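Local coordinates for VESB protease (Vibrio cholerae, PDB 4LK4), which probably acts as a secreted trypsin-like serine endopeptidase, cutting peptide bonds in protein substrates outside the cell, at residues G48-T53 with I106-Q111; S65-I70 with G81-A86; A85-Y90 with Q247-Q252; Q266-T271 with A342-Q347. The protein carries 1 engineered substitution. All blocks are in the same frame, centred on the assembly; numbering follows the deposited sequence.

Contact 1 of 4, residues G48-T53 with I106-Q111; sequences GRYVLT and IVELAQ
Tyr50-Thr53 and Ile106-Leu109 run antiparallel, their axes 4.7 Å apart at closest approach and 158° apart in direction, with Val51 and Val107 as the hydrogen-bonded pair between the non-hydrogen-bonded pairs Tyr50-Glu108 and Leu52-Ile106. Val51 and Val107 bond reciprocally through N and O. Leu109 N gives to Arg49 O at 2.7 Å, and Arg49 then returns to the same residue: its chain bends at chi3 (84°), which sets NE, and NH1 beyond it gives to Leu109 O at 2.9 Å, an oxygen lying at the guanidinium edge close to its plane. On the side of the sheet bearing Tyr50, Ile106 CG2 approaches Tyr50 CD1 obliquely at 3.7 Å. Glu108 lies alongside the phenol and points the same way, its CG 3.9 Å from Tyr50 CE1 and its carboxylate turned 84° from the ring. A water joins the two ends, 2.6 Å from Tyr50 OH and giving to Glu108 OE1 at 2.8 Å. The reverse side is apolar, with Val51 CG2 meeting Leu109 CD1 and the CB atoms of Val51 and Val107 in contact. Beyond the pair, Tyr50 OH bonds Gln247 N, and Glu108 bonds Tyr90 OH, Ser249 OG and Gln87 NE2. The direct donors to the buried carboxylate are thus uncharged, while the nearby Arg49 guanidinium, not in contact with it, may add to the stabilisation of its negative charge.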
loop_
_atom_site.group_PDB
_atom_site.type_symbol
_atom_site.label_atom_id
_atom_site.label_comp_id
_atom_site.label_asym_id
_atom_site.label_seq_id
_atom_site.Cartn_x
_atom_site.Cartn_y
_atom_site.Cartn_z
ATOM N N GLY A 48 8.603 9.925 7.340
ATOM C CA GLY A 48 8.265 9.421 8.663
ATOM C C GLY A 48 8.471 7.946 8.666
ATOM O O GLY A 48 9.552 7.496 8.435
ATOM N N ARG A 49 7.418 7.190 8.894
ATOM C CA ARG A 49 7.538 5.748 8.947
ATOM C C ARG A 49 6.703 5.046 7.867
ATOM O O ARG A 49 6.341 3.894 8.035
ATOM C CB ARG A 49 7.184 5.238 10.358
ATOM C CG ARG A 49 5.756 5.531 10.830
ATOM C CD ARG A 49 5.374 4.739 12.065
ATOM N NE ARG A 49 5.823 5.407 13.290
ATOM C CZ ARG A 49 6.695 4.919 14.177
ATOM N NH1 ARG A 49 7.258 3.726 14.021
ATOM N NH2 ARG A 49 7.016 5.650 15.231
ATOM N N TYR A 50 6.461 5.702 6.730
ATOM C CA TYR A 50 5.573 5.124 5.736
ATOM C C TYR A 50 6.187 4.908 4.375
ATOM O O TYR A 50 6.893 5.762 3.839
ATOM C CB TYR A 50 4.349 5.991 5.577
ATOM C CG TYR A 50 3.586 6.186 6.859
ATOM C CD1 TYR A 50 2.809 5.161 7.372
ATOM C CD2 TYR A 50 3.635 7.401 7.558
ATOM C CE1 TYR A 50 2.098 5.323 8.550
ATOM C CE2 TYR A 50 2.914 7.577 8.747
ATOM C CZ TYR A 50 2.148 6.530 9.230
ATOM O OH TYR A 50 1.434 6.651 10.388
ATOM N N VAL A 51 5.859 3.751 3.812
ATOM C CA VAL A 51 6.276 3.336 2.496
ATOM C C VAL A 51 5.047 3.005 1.648
ATOM O O VAL A 51 4.094 2.397 2.130
ATOM C CB VAL A 51 7.113 2.077 2.636
ATOM C CG1 VAL A 51 7.334 1.418 1.292
ATOM C CG2 VAL A 51 8.428 2.412 3.315
ATOM N N LEU A 52 5.081 3.406 0.388
ATOM C CA LEU A 52 3.994 3.181 -0.560
ATOM C C LEU A 52 4.406 2.049 -1.464
ATOM O O LEU A 52 5.563 2.001 -1.933
ATOM C CB LEU A 52 3.793 4.420 -1.415
ATOM C CG LEU A 52 2.742 4.340 -2.516
ATOM C CD1 LEU A 52 1.372 3.984 -1.963
ATOM C CD2 LEU A 52 2.678 5.651 -3.298
ATOM N N THR A 53 3.490 1.123 -1.698
ATOM C CA THR A 53 3.795 -0.058 -2.490
ATOM C C THR A 53 2.508 -0.654 -3.025
ATOM O O THR A 53 1.467 -0.031 -2.925
ATOM C CB THR A 53 4.592 -1.077 -1.655
ATOM O OG1 THR A 53 5.154 -2.056 -2.533
ATOM C CG2 THR A 53 3.721 -1.789 -0.684
ATOM N N ILE A 106 0.131 0.467 2.148
ATOM C CA ILE A 106 1.076 1.256 2.935
ATOM C C ILE A 106 1.794 0.314 3.894
ATOM O O ILE A 106 1.160 -0.511 4.538
ATOM C CB ILE A 106 0.358 2.329 3.794
ATOM C CG1 ILE A 106 -0.279 3.391 2.901
ATOM C CG2 ILE A 106 1.303 2.971 4.803
ATOM C CD1 ILE A 106 0.707 4.098 1.999
ATOM N N VAL A 107 3.112 0.448 3.976
ATOM C CA VAL A 107 3.863 -0.241 5.001
ATOM C C VAL A 107 4.223 0.793 6.053
ATOM O O VAL A 107 4.875 1.781 5.750
ATOM C CB VAL A 107 5.124 -0.909 4.437
ATOM C CG1 VAL A 107 5.825 -1.722 5.517
ATOM C CG2 VAL A 107 4.756 -1.799 3.253
ATOM N N GLU A 108 3.735 0.579 7.278
ATOM C CA GLU A 108 4.089 1.376 8.420
ATOM C C GLU A 108 5.308 0.705 9.025
ATOM O O GLU A 108 5.296 -0.497 9.241
ATOM C CB GLU A 108 2.927 1.343 9.381
ATOM C CG GLU A 108 3.104 2.180 10.631
ATOM C CD GLU A 108 2.017 1.940 11.652
ATOM O OE1 GLU A 108 0.864 2.361 11.385
ATOM O OE2 GLU A 108 2.329 1.337 12.719
ATOM N N LEU A 109 6.358 1.473 9.270
ATOM C CA LEU A 109 7.652 0.947 9.685
ATOM C C LEU A 109 7.817 1.012 11.183
ATOM O O LEU A 109 7.239 1.868 11.814
ATOM C CB LEU A 109 8.739 1.809 9.074
ATOM C CG LEU A 109 8.756 1.830 7.555
ATOM C CD1 LEU A 109 10.040 2.487 7.072
ATOM C CD2 LEU A 109 8.665 0.417 6.999
ATOM N N ALA A 110 8.641 0.146 11.754
ATOM C CA ALA A 110 8.869 0.146 13.217
ATOM C C ALA A 110 9.602 1.387 13.737
ATOM O O ALA A 110 9.675 1.614 14.934
ATOM C CB ALA A 110 9.616 -1.111 13.650
ATOM N N GLN A 111 10.156 2.188 12.851
ATOM C CA GLN A 111 10.699 3.475 13.262
ATOM C C GLN A 111 10.719 4.399 12.062
ATOM O O GLN A 111 10.622 3.947 10.933
ATOM C CB GLN A 111 12.100 3.301 13.860
ATOM C CG GLN A 111 12.914 2.245 13.143
ATOM C CD GLN A 111 14.317 2.049 13.695
ATOM O OE1 GLN A 111 14.946 2.977 14.215
ATOM N NE2 GLN A 111 14.828 0.829 13.543
HETATM O O HOH W 1 -0.415 4.825 10.779
#

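Contact 2 of 4, residues S65-I70 with G81-A86; sequences SVDVII and GERIAA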
loop_
_atom_site.group_PDB
_atom_site.type_symbol
_atom_site.label_atom_id
_atom_site.label_comp_id
_atom_site.label_asym_id
_atom_site.label_seq_id
_atom_site.Cartn_x
_atom_site.Cartn_y
_atom_site.Cartn_z
ATOM N N SER A 65 7.163 -10.591 8.760
ATOM C CA SER A 65 8.105 -11.249 7.884
ATOM C C SER A 65 8.734 -10.259 6.873
ATOM O O SER A 65 9.389 -10.681 5.889
ATOM C CB SER A 65 7.394 -12.377 7.150
ATOM O OG SER A 65 6.486 -11.804 6.206
ATOM N N VAL A 66 8.563 -8.956 7.102
ATOM C CA VAL A 66 8.992 -7.963 6.098
ATOM C C VAL A 66 9.842 -6.838 6.654
ATOM O O VAL A 66 9.486 -6.228 7.661
ATOM C CB VAL A 66 7.785 -7.361 5.369
ATOM C CG1 VAL A 66 8.171 -6.105 4.578
ATOM C CG2 VAL A 66 7.179 -8.417 4.453
ATOM N N ASP A 67 10.969 -6.588 5.979
ATOM C CA ASP A 67 11.780 -5.394 6.174
ATOM C C ASP A 67 11.693 -4.544 4.926
ATOM O O ASP A 67 11.336 -5.028 3.855
ATOM C CB ASP A 67 13.251 -5.739 6.370
ATOM C CG ASP A 67 13.529 -6.462 7.668
ATOM O OD1 ASP A 67 12.747 -6.266 8.629
ATOM O OD2 ASP A 67 14.538 -7.235 7.720
ATOM N N VAL A 68 12.057 -3.272 5.068
ATOM C CA VAL A 68 12.248 -2.403 3.935
ATOM C C VAL A 68 13.648 -1.828 4.007
ATOM O O VAL A 68 14.239 -1.722 5.089
ATOM C CB VAL A 68 11.226 -1.252 3.889
ATOM C CG1 VAL A 68 9.842 -1.773 4.184
ATOM C CG2 VAL A 68 11.602 -0.127 4.856
ATOM N N ILE A 69 14.161 -1.467 2.843
ATOM C CA ILE A 69 15.477 -0.803 2.725
ATOM C C ILE A 69 15.282 0.449 1.911
ATOM O O ILE A 69 15.068 0.368 0.710
ATOM C CB ILE A 69 16.539 -1.642 2.028
ATOM C CG1 ILE A 69 16.725 -2.967 2.747
ATOM C CG2 ILE A 69 17.873 -0.877 2.019
ATOM C CD1 ILE A 69 17.554 -3.973 1.967
ATOM N N ILE A 70 15.311 1.582 2.603
ATOM C CA ILE A 70 15.044 2.895 2.022
ATOM C C ILE A 70 16.349 3.395 1.442
ATOM O O ILE A 70 17.372 3.361 2.108
ATOM C CB ILE A 70 14.566 3.913 3.111
ATOM C CG1 ILE A 70 13.279 3.414 3.794
ATOM C CG2 ILE A 70 14.300 5.276 2.517
ATOM C CD1 ILE A 70 12.697 4.342 4.828
ATOM N N GLY A 81 21.592 2.693 2.208
ATOM C CA GLY A 81 20.206 2.729 2.697
ATOM C C GLY A 81 19.966 2.219 4.120
ATOM O O GLY A 81 20.826 1.553 4.693
ATOM N N GLU A 82 18.784 2.517 4.668
ATOM C CA GLU A 82 18.411 2.095 6.015
ATOM C C GLU A 82 17.479 0.912 5.936
ATOM O O GLU A 82 16.411 0.995 5.339
ATOM C CB GLU A 82 17.723 3.224 6.794
ATOM C CG GLU A 82 18.596 4.455 6.964
ATOM C CD GLU A 82 17.959 5.586 7.790
ATOM O OE1 GLU A 82 16.887 5.393 8.423
ATOM O OE2 GLU A 82 18.571 6.688 7.807
ATOM N N ARG A 83 17.882 -0.186 6.552
ATOM C CA ARG A 83 17.028 -1.358 6.644
ATOM C C ARG A 83 16.192 -1.242 7.898
ATOM O O ARG A 83 16.744 -1.092 8.979
ATOM C CB ARG A 83 17.864 -2.638 6.701
ATOM C CG ARG A 83 17.014 -3.885 6.675
ATOM C CD ARG A 83 17.787 -5.076 6.160
ATOM N NE ARG A 83 16.978 -6.279 6.208
ATOM C CZ ARG A 83 17.314 -7.443 5.665
ATOM N NH1 ARG A 83 18.461 -7.570 4.971
ATOM N NH2 ARG A 83 16.490 -8.485 5.794
ATOM N N ILE A 84 14.870 -1.286 7.743
ATOM C CA ILE A 84 13.950 -1.087 8.861
ATOM C C ILE A 84 12.815 -2.131 8.835
ATOM O O ILE A 84 12.269 -2.453 7.785
ATOM C CB ILE A 84 13.315 0.307 8.773
ATOM C CG1 ILE A 84 14.399 1.369 8.663
ATOM C CG2 ILE A 84 12.447 0.603 9.990
ATOM C CD1 ILE A 84 13.830 2.770 8.682
ATOM N N ALA A 85 12.413 -2.615 9.995
ATOM C CA ALA A 85 11.313 -3.586 10.043
ATOM C C ALA A 85 9.946 -2.965 9.767
ATOM O O ALA A 85 9.668 -1.826 10.149
ATOM C CB ALA A 85 11.277 -4.296 11.392
ATOM N N ALA A 86 9.097 -3.737 9.109
ATOM C CA ALA A 86 7.714 -3.369 8.961
ATOM C C ALA A 86 7.015 -3.685 10.282
ATOM O O ALA A 86 7.364 -4.668 10.958
ATOM C CB ALA A 86 7.101 -4.151 7.828
#
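Arg83 stretches its side chain over Ile69 to reach Asp67, two residues back along the neighbouring strand. With CG anti to the backbone N (chi1 -175°) and the chain extended as far as NE, its methylenes pass across the isoleucine, CG resting 4.0 Å from Ile69 CG1. The guanidinium then meets one oxygen side-on: NE and NH2 each give to Asp67 OD2 at 3.0 Å, NH2 on the anti lone pair and NE from 33° out of the carboxylate plane. The second oxygen, Asp67 OD1, sits against Ala85, its partner across the strands, 3.4 Å from Ala85 CA. Arg83 NH2 also bonds Ala33 O. On the reverse side the bumps are branched aliphatics. Ile70 CD1 lies 4.3 Å from Ile84 CD1. Val68 CG2 lies against Ile84 CB, and Ala86 CB fits beside Val66 CG1 at 3.9 Å. Just before strand 82-86, Gly81 packs its CA 3.0 Å from Ile70 O, too close for a side chain to fit on that side, and its phi is positive. Backbone bonds of Val68 with Ile84 and Ile70 with Glu82, plus Ala86 N to Val66 O, keep the register. This is a twisted antiparallel beta hairpin, its strands 148° apart in direction, in the six-stranded N-terminal barrel of the trypsin fold; the side bearing Val68, Ile70 and Ile84 packs on Leu109, consistent with the barrel interior, with Glu82 at its margin.

Contact 3 of 4, residues A85-Y90 with Q247-Q252; sequences AAQKIY and QLSYDQ
Tyr90 turns its ring anti to its own carbonyl carbon (chi1 -51°), whereas Tyr250 sets CG between its backbone N and carbonyl carbon (chi1 64°), and the two phenols meet obliquely. Tyr90 CE2 lies 3.6 Å above the Tyr250 plane, offset toward the rim, with the rings inclined at 51°. Tyr90 OH accepts from Tyr250 N at 2.9 Å; like Ser249 OG, it also bonds Glu108. Here the trypsin-like barrel abuts the first strand of the Ig-like domain, the two strands running nearly perpendicular with no backbone pairing between them. On the barrel side Gln87 and Lys88 both face Glu108 in a classic beta bulge. Lys88 bends at chi2, which puts its CD 3.5 Å from Tyr250 O; Lys88 CE beyond it lies 3.3 Å from Asp251 OD1, but NZ remains 4.1 Å from that oxygen, too far for an ion pair in contact, and Asp251 OD2 bonds Thr269 N. A water spans the seam, giving to Ile89 O at 2.9 Å and to Tyr250 O at 2.7 Å while accepting from Gln252 N. The extended Gln252 side chain brings OE1 to 3.4 Å from Tyr90 CA, and its NE2 bonds Arg91 O.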
loop_
_atom_site.group_PDB
_atom_site.type_symbol
_atom_site.label_atom_id
_atom_site.label_comp_id
_atom_site.label_asym_id
_atom_site.label_seq_id
_atom_site.Cartn_x
_atom_site.Cartn_y
_atom_site.Cartn_z
ATOM N N ALA A 85 12.413 -2.615 9.995
ATOM C CA ALA A 85 11.313 -3.586 10.043
ATOM C C ALA A 85 9.946 -2.965 9.767
ATOM O O ALA A 85 9.668 -1.826 10.149
ATOM C CB ALA A 85 11.277 -4.296 11.392
ATOM N N ALA A 86 9.097 -3.737 9.109
ATOM C CA ALA A 86 7.714 -3.369 8.961
ATOM C C ALA A 86 7.015 -3.685 10.282
ATOM O O ALA A 86 7.364 -4.668 10.958
ATOM C CB ALA A 86 7.101 -4.151 7.828
ATOM N N GLN A 87 6.070 -2.849 10.692
ATOM C CA GLN A 87 5.257 -3.225 11.834
ATOM C C GLN A 87 3.779 -3.330 11.494
ATOM O O GLN A 87 3.098 -4.172 12.079
ATOM C CB GLN A 87 5.508 -2.334 13.057
ATOM C CG GLN A 87 4.714 -1.048 13.124
ATOM C CD GLN A 87 4.983 -0.269 14.408
ATOM O OE1 GLN A 87 5.728 -0.726 15.286
ATOM N NE2 GLN A 87 4.377 0.923 14.517
ATOM N N LYS A 88 3.274 -2.523 10.563
ATOM C CA LYS A 88 1.910 -2.720 10.062
ATOM C C LYS A 88 1.801 -2.571 8.550
ATOM O O LYS A 88 2.547 -1.832 7.915
ATOM C CB LYS A 88 0.942 -1.743 10.759
ATOM C CG LYS A 88 0.732 -1.988 12.254
ATOM C CD LYS A 88 -0.359 -3.022 12.504
ATOM C CE LYS A 88 -0.302 -3.704 13.889
ATOM N NZ LYS A 88 0.165 -2.851 15.013
ATOM N N ILE A 89 0.837 -3.266 7.985
ATOM C CA ILE A 89 0.488 -3.157 6.598
ATOM C C ILE A 89 -0.993 -2.743 6.470
ATOM O O ILE A 89 -1.857 -3.299 7.135
ATOM C CB ILE A 89 0.806 -4.470 5.867
ATOM C CG1 ILE A 89 2.338 -4.607 5.758
ATOM C CG2 ILE A 89 0.245 -4.454 4.443
ATOM C CD1 ILE A 89 2.844 -5.908 5.158
ATOM N N TYR A 90 -1.258 -1.726 5.651
ATOM C CA TYR A 90 -2.620 -1.350 5.300
ATOM C C TYR A 90 -2.796 -1.593 3.814
ATOM O O TYR A 90 -2.064 -1.032 3.012
ATOM C CB TYR A 90 -2.907 0.121 5.657
ATOM C CG TYR A 90 -2.537 0.406 7.078
ATOM C CD1 TYR A 90 -1.264 0.806 7.422
ATOM C CD2 TYR A 90 -3.436 0.210 8.082
ATOM C CE1 TYR A 90 -0.909 1.016 8.743
ATOM C CE2 TYR A 90 -3.107 0.452 9.394
ATOM C CZ TYR A 90 -1.836 0.839 9.729
ATOM O OH TYR A 90 -1.526 1.042 11.072
ATOM N N GLN A 247 -0.611 8.595 11.232
ATOM C CA GLN A 247 -0.114 8.384 12.611
ATOM C C GLN A 247 -1.145 7.813 13.590
ATOM O O GLN A 247 -1.068 8.017 14.813
ATOM C CB GLN A 247 0.520 9.661 13.159
ATOM C CG GLN A 247 1.604 10.230 12.253
ATOM C CD GLN A 247 2.139 11.542 12.781
ATOM O OE1 GLN A 247 3.198 11.582 13.402
ATOM N NE2 GLN A 247 1.389 12.626 12.560
ATOM N N LEU A 248 -2.098 7.081 13.025
ATOM C CA LEU A 248 -3.004 6.233 13.779
ATOM C C LEU A 248 -2.669 4.822 13.325
ATOM O O LEU A 248 -2.992 4.431 12.207
ATOM C CB LEU A 248 -4.463 6.580 13.454
ATOM C CG LEU A 248 -5.551 5.685 14.056
ATOM C CD1 LEU A 248 -5.349 5.582 15.562
ATOM C CD2 LEU A 248 -6.959 6.184 13.730
ATOM N N SER A 249 -1.993 4.079 14.188
ATOM C CA SER A 249 -1.576 2.723 13.877
ATOM C C SER A 249 -2.546 1.686 14.430
ATOM O O SER A 249 -2.845 1.651 15.634
ATOM C CB SER A 249 -0.197 2.447 14.445
ATOM O OG SER A 249 0.170 1.108 14.201
ATOM N N TYR A 250 -2.991 0.796 13.562
ATOM C CA TYR A 250 -3.916 -0.228 13.973
ATOM C C TYR A 250 -3.920 -1.509 13.124
ATOM O O TYR A 250 -3.433 -1.541 11.990
ATOM C CB TYR A 250 -5.301 0.379 13.972
ATOM C CG TYR A 250 -5.796 0.807 12.619
ATOM C CD1 TYR A 250 -5.385 2.017 12.049
ATOM C CD2 TYR A 250 -6.678 0.015 11.905
ATOM C CE1 TYR A 250 -5.847 2.423 10.798
ATOM C CE2 TYR A 250 -7.141 0.400 10.651
ATOM C CZ TYR A 250 -6.728 1.612 10.098
ATOM O OH TYR A 250 -7.231 2.012 8.870
ATOM N N ASP A 251 -4.509 -2.554 13.702
ATOM C CA ASP A 251 -4.786 -3.806 12.998
ATOM C C ASP A 251 -5.926 -3.572 12.011
ATOM O O ASP A 251 -7.078 -3.272 12.411
ATOM C CB ASP A 251 -5.185 -4.915 13.993
ATOM C CG ASP A 251 -4.153 -5.120 15.095
ATOM O OD1 ASP A 251 -2.996 -5.409 14.749
ATOM O OD2 ASP A 251 -4.484 -5.004 16.296
ATOM N N GLN A 252 -5.622 -3.716 10.729
ATOM C CA GLN A 252 -6.609 -3.460 9.698
ATOM C C GLN A 252 -7.502 -4.671 9.449
ATOM O O GLN A 252 -8.710 -4.573 9.550
ATOM C CB GLN A 252 -5.928 -3.079 8.400
ATOM C CG GLN A 252 -6.856 -2.399 7.403
ATOM C CD GLN A 252 -6.263 -2.369 5.994
ATOM O OE1 GLN A 252 -5.420 -3.184 5.640
ATOM N NE2 GLN A 252 -6.736 -1.439 5.184
HETATM O O HOH W 2 -2.756 -3.093 9.878
#

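Contact 4 of 4, residues Q266-T271 with A342-Q347; sequences QSFTYT and ATSRIQ
Tyr270 reaches across to Ser344, and its hydroxyl gives to Ser344 OG at 2.6 Å, a bond in which the serine oxygen lies near the ring plane, at the edge. Ala342 CB meets the same rim, 3.7 Å from Tyr270 CE2. Two residues back, Phe268 points the tip of its ring at the opposing backbone: CZ comes to 3.5 Å from Arg345 O, which lies near the ring plane, with Ile346 CB also at that edge. Ser344 CB approaches Phe268 CD2 obliquely at 3.8 Å, so the small serine is shared by both aromatic side chains. Gln266 adds its CB against Ile346 CD1 at 4.0 Å; beyond CG its chain bends at chi2 (65°), and the amide leads away to give from NE2 to Ser267 O.

A second shell surrounds these groups. Ser344 OG also bonds Asp251 O, which ties the buried hydroxyl pair to strand 248-258. Phe329 packs edge-to-face with Phe268 and touches Tyr270 and Ser344, while Arg345, directed away from the contact, forms a salt bridge with Asp328. Strands 266-271 and 342-347 approach no closer than 9.4 Å between axes and run nearly antiparallel, 164° apart, without backbone bonds to each other. They face one another, Phe268 CA 8.1 Å from Ser344 CA, around a largely apolar interior that holds a buried hydroxyl pair. Strand 248-258, broken by a bulge or short loop, pairs antiparallel with 262-272 and parallel with 338-349, and so bridges the two facing layers, as in Ig-like beta sandwiches.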
loop_
_atom_site.group_PDB
_atom_site.type_symbol
_atom_site.label_atom_id
_atom_site.label_comp_id
_atom_site.label_asym_id
_atom_site.label_seq_id
_atom_site.Cartn_x
_atom_site.Cartn_y
_atom_site.Cartn_z
ATOM N N GLN A 266 -12.138 -11.844 18.067
ATOM C CA GLN A 266 -10.846 -11.310 17.614
ATOM C C GLN A 266 -10.629 -9.893 18.116
ATOM O O GLN A 266 -11.440 -9.041 17.909
ATOM C CB GLN A 266 -10.778 -11.329 16.086
ATOM C CG GLN A 266 -9.485 -10.785 15.513
ATOM C CD GLN A 266 -8.305 -11.648 15.892
ATOM O OE1 GLN A 266 -8.349 -12.866 15.740
ATOM N NE2 GLN A 266 -7.256 -11.031 16.414
ATOM N N SER A 267 -9.518 -9.657 18.782
ATOM C CA SER A 267 -9.156 -8.327 19.235
ATOM C C SER A 267 -8.465 -7.463 18.126
ATOM O O SER A 267 -7.778 -7.993 17.249
ATOM C CB SER A 267 -8.238 -8.479 20.450
ATOM O OG SER A 267 -7.899 -7.215 20.985
ATOM N N PHE A 268 -8.673 -6.147 18.180
ATOM C CA PHE A 268 -8.050 -5.186 17.257
ATOM C C PHE A 268 -7.476 -4.023 18.060
ATOM O O PHE A 268 -8.167 -3.472 18.905
ATOM C CB PHE A 268 -9.076 -4.611 16.292
ATOM C CG PHE A 268 -9.539 -5.563 15.250
ATOM C CD1 PHE A 268 -10.480 -6.494 15.534
ATOM C CD2 PHE A 268 -9.037 -5.501 13.972
ATOM C CE1 PHE A 268 -10.933 -7.364 14.567
ATOM C CE2 PHE A 268 -9.480 -6.371 12.998
ATOM C CZ PHE A 268 -10.449 -7.295 13.299
ATOM N N THR A 269 -6.237 -3.625 17.789
ATOM C CA THR A 269 -5.620 -2.557 18.570
ATOM C C THR A 269 -5.357 -1.308 17.748
ATOM O O THR A 269 -4.935 -1.382 16.587
ATOM C CB THR A 269 -4.347 -3.043 19.258
ATOM O OG1 THR A 269 -4.694 -4.141 20.105
ATOM C CG2 THR A 269 -3.716 -1.948 20.104
ATOM N N TYR A 270 -5.636 -0.171 18.384
ATOM C CA TYR A 270 -5.596 1.177 17.805
ATOM C C TYR A 270 -4.659 2.009 18.676
ATOM O O TYR A 270 -4.825 2.058 19.899
ATOM C CB TYR A 270 -7.017 1.773 17.769
ATOM C CG TYR A 270 -7.938 0.889 16.965
ATOM C CD1 TYR A 270 -8.612 -0.176 17.564
ATOM C CD2 TYR A 270 -8.067 1.059 15.593
ATOM C CE1 TYR A 270 -9.407 -1.035 16.820
ATOM C CE2 TYR A 270 -8.866 0.214 14.844
ATOM C CZ TYR A 270 -9.524 -0.840 15.460
ATOM O OH TYR A 270 -10.295 -1.702 14.709
ATOM N N THR A 271 -3.667 2.636 18.051
ATOM C CA THR A 271 -2.609 3.340 18.763
ATOM C C THR A 271 -2.339 4.714 18.150
ATOM O O THR A 271 -2.151 4.835 16.932
ATOM C CB THR A 271 -1.316 2.534 18.682
ATOM O OG1 THR A 271 -1.590 1.177 19.031
ATOM C CG2 THR A 271 -0.269 3.102 19.614
ATOM N N ALA A 342 -10.080 4.888 11.466
ATOM C CA ALA A 342 -9.489 3.611 11.208
ATOM C C ALA A 342 -10.613 2.682 10.800
ATOM O O ALA A 342 -11.626 2.550 11.515
ATOM C CB ALA A 342 -8.814 3.082 12.450
ATOM N N THR A 343 -10.414 2.017 9.663
ATOM C CA THR A 343 -11.362 1.041 9.139
ATOM C C THR A 343 -10.711 -0.339 9.193
ATOM O O THR A 343 -9.699 -0.578 8.552
ATOM C CB THR A 343 -11.763 1.425 7.703
ATOM O OG1 THR A 343 -12.214 2.772 7.704
ATOM C CG2 THR A 343 -12.861 0.589 7.174
ATOM N N SER A 344 -11.293 -1.230 9.993
ATOM C CA SER A 344 -10.806 -2.603 10.148
ATOM C C SER A 344 -11.785 -3.597 9.560
ATOM O O SER A 344 -12.892 -3.230 9.207
ATOM C CB SER A 344 -10.612 -2.922 11.613
ATOM O OG SER A 344 -9.652 -2.062 12.186
ATOM N N ARG A 345 -11.362 -4.854 9.458
ATOM C CA ARG A 345 -12.134 -5.891 8.794
ATOM C C ARG A 345 -11.922 -7.216 9.489
ATOM O O ARG A 345 -10.821 -7.566 9.841
ATOM C CB ARG A 345 -11.706 -6.045 7.351
ATOM C CG ARG A 345 -12.185 -7.338 6.696
ATOM C CD ARG A 345 -11.882 -7.387 5.205
ATOM N NE ARG A 345 -12.694 -6.404 4.508
ATOM C CZ ARG A 345 -12.489 -5.986 3.260
ATOM N NH1 ARG A 345 -11.477 -6.475 2.520
ATOM N NH2 ARG A 345 -13.291 -5.051 2.743
ATOM N N ILE A 346 -13.007 -7.930 9.711
ATOM C CA ILE A 346 -12.953 -9.283 10.182
ATOM C C ILE A 346 -13.572 -10.135 9.096
ATOM O O ILE A 346 -14.611 -9.813 8.539
ATOM C CB ILE A 346 -13.682 -9.458 11.519
ATOM C CG1 ILE A 346 -13.471 -10.854 12.053
ATOM C CG2 ILE A 346 -15.179 -9.183 11.404
ATOM C CD1 ILE A 346 -13.792 -10.951 13.515
ATOM N N GLN A 347 -12.915 -11.226 8.797
ATOM C CA GLN A 347 -13.287 -12.025 7.677
ATOM C C GLN A 347 -13.026 -13.476 8.002
ATOM O O GLN A 347 -12.050 -13.789 8.693
ATOM C CB GLN A 347 -12.436 -11.626 6.479
ATOM C CG GLN A 347 -12.721 -12.432 5.228
ATOM C CD GLN A 347 -12.084 -11.824 3.981
ATOM O OE1 GLN A 347 -11.589 -10.693 3.992
ATOM N NE2 GLN A 347 -12.098 -12.585 2.899
#

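Overall arrangement
From the N terminus, contact 1 opens at 48-53 and closes a long loop at 106-111. Nested within it is contact 2, the hairpin of 65-70 with 81-86, and the two touch where Val107 packs on Ala86 and Leu109 on Val68, all in the trypsin-like barrel. Contact 3 starts on strand 82-91, sharing Ala85 and Ala86 with contact 2, crosses contact 1 in chain order, and closes at 247-252 in the Ig-like domain, so it alone of the four links both domains. Contact 4 follows in series, wholly inside the Ig-like domain, its centre about 11 Å from that of contact 3 and joined to it through strand 248-258.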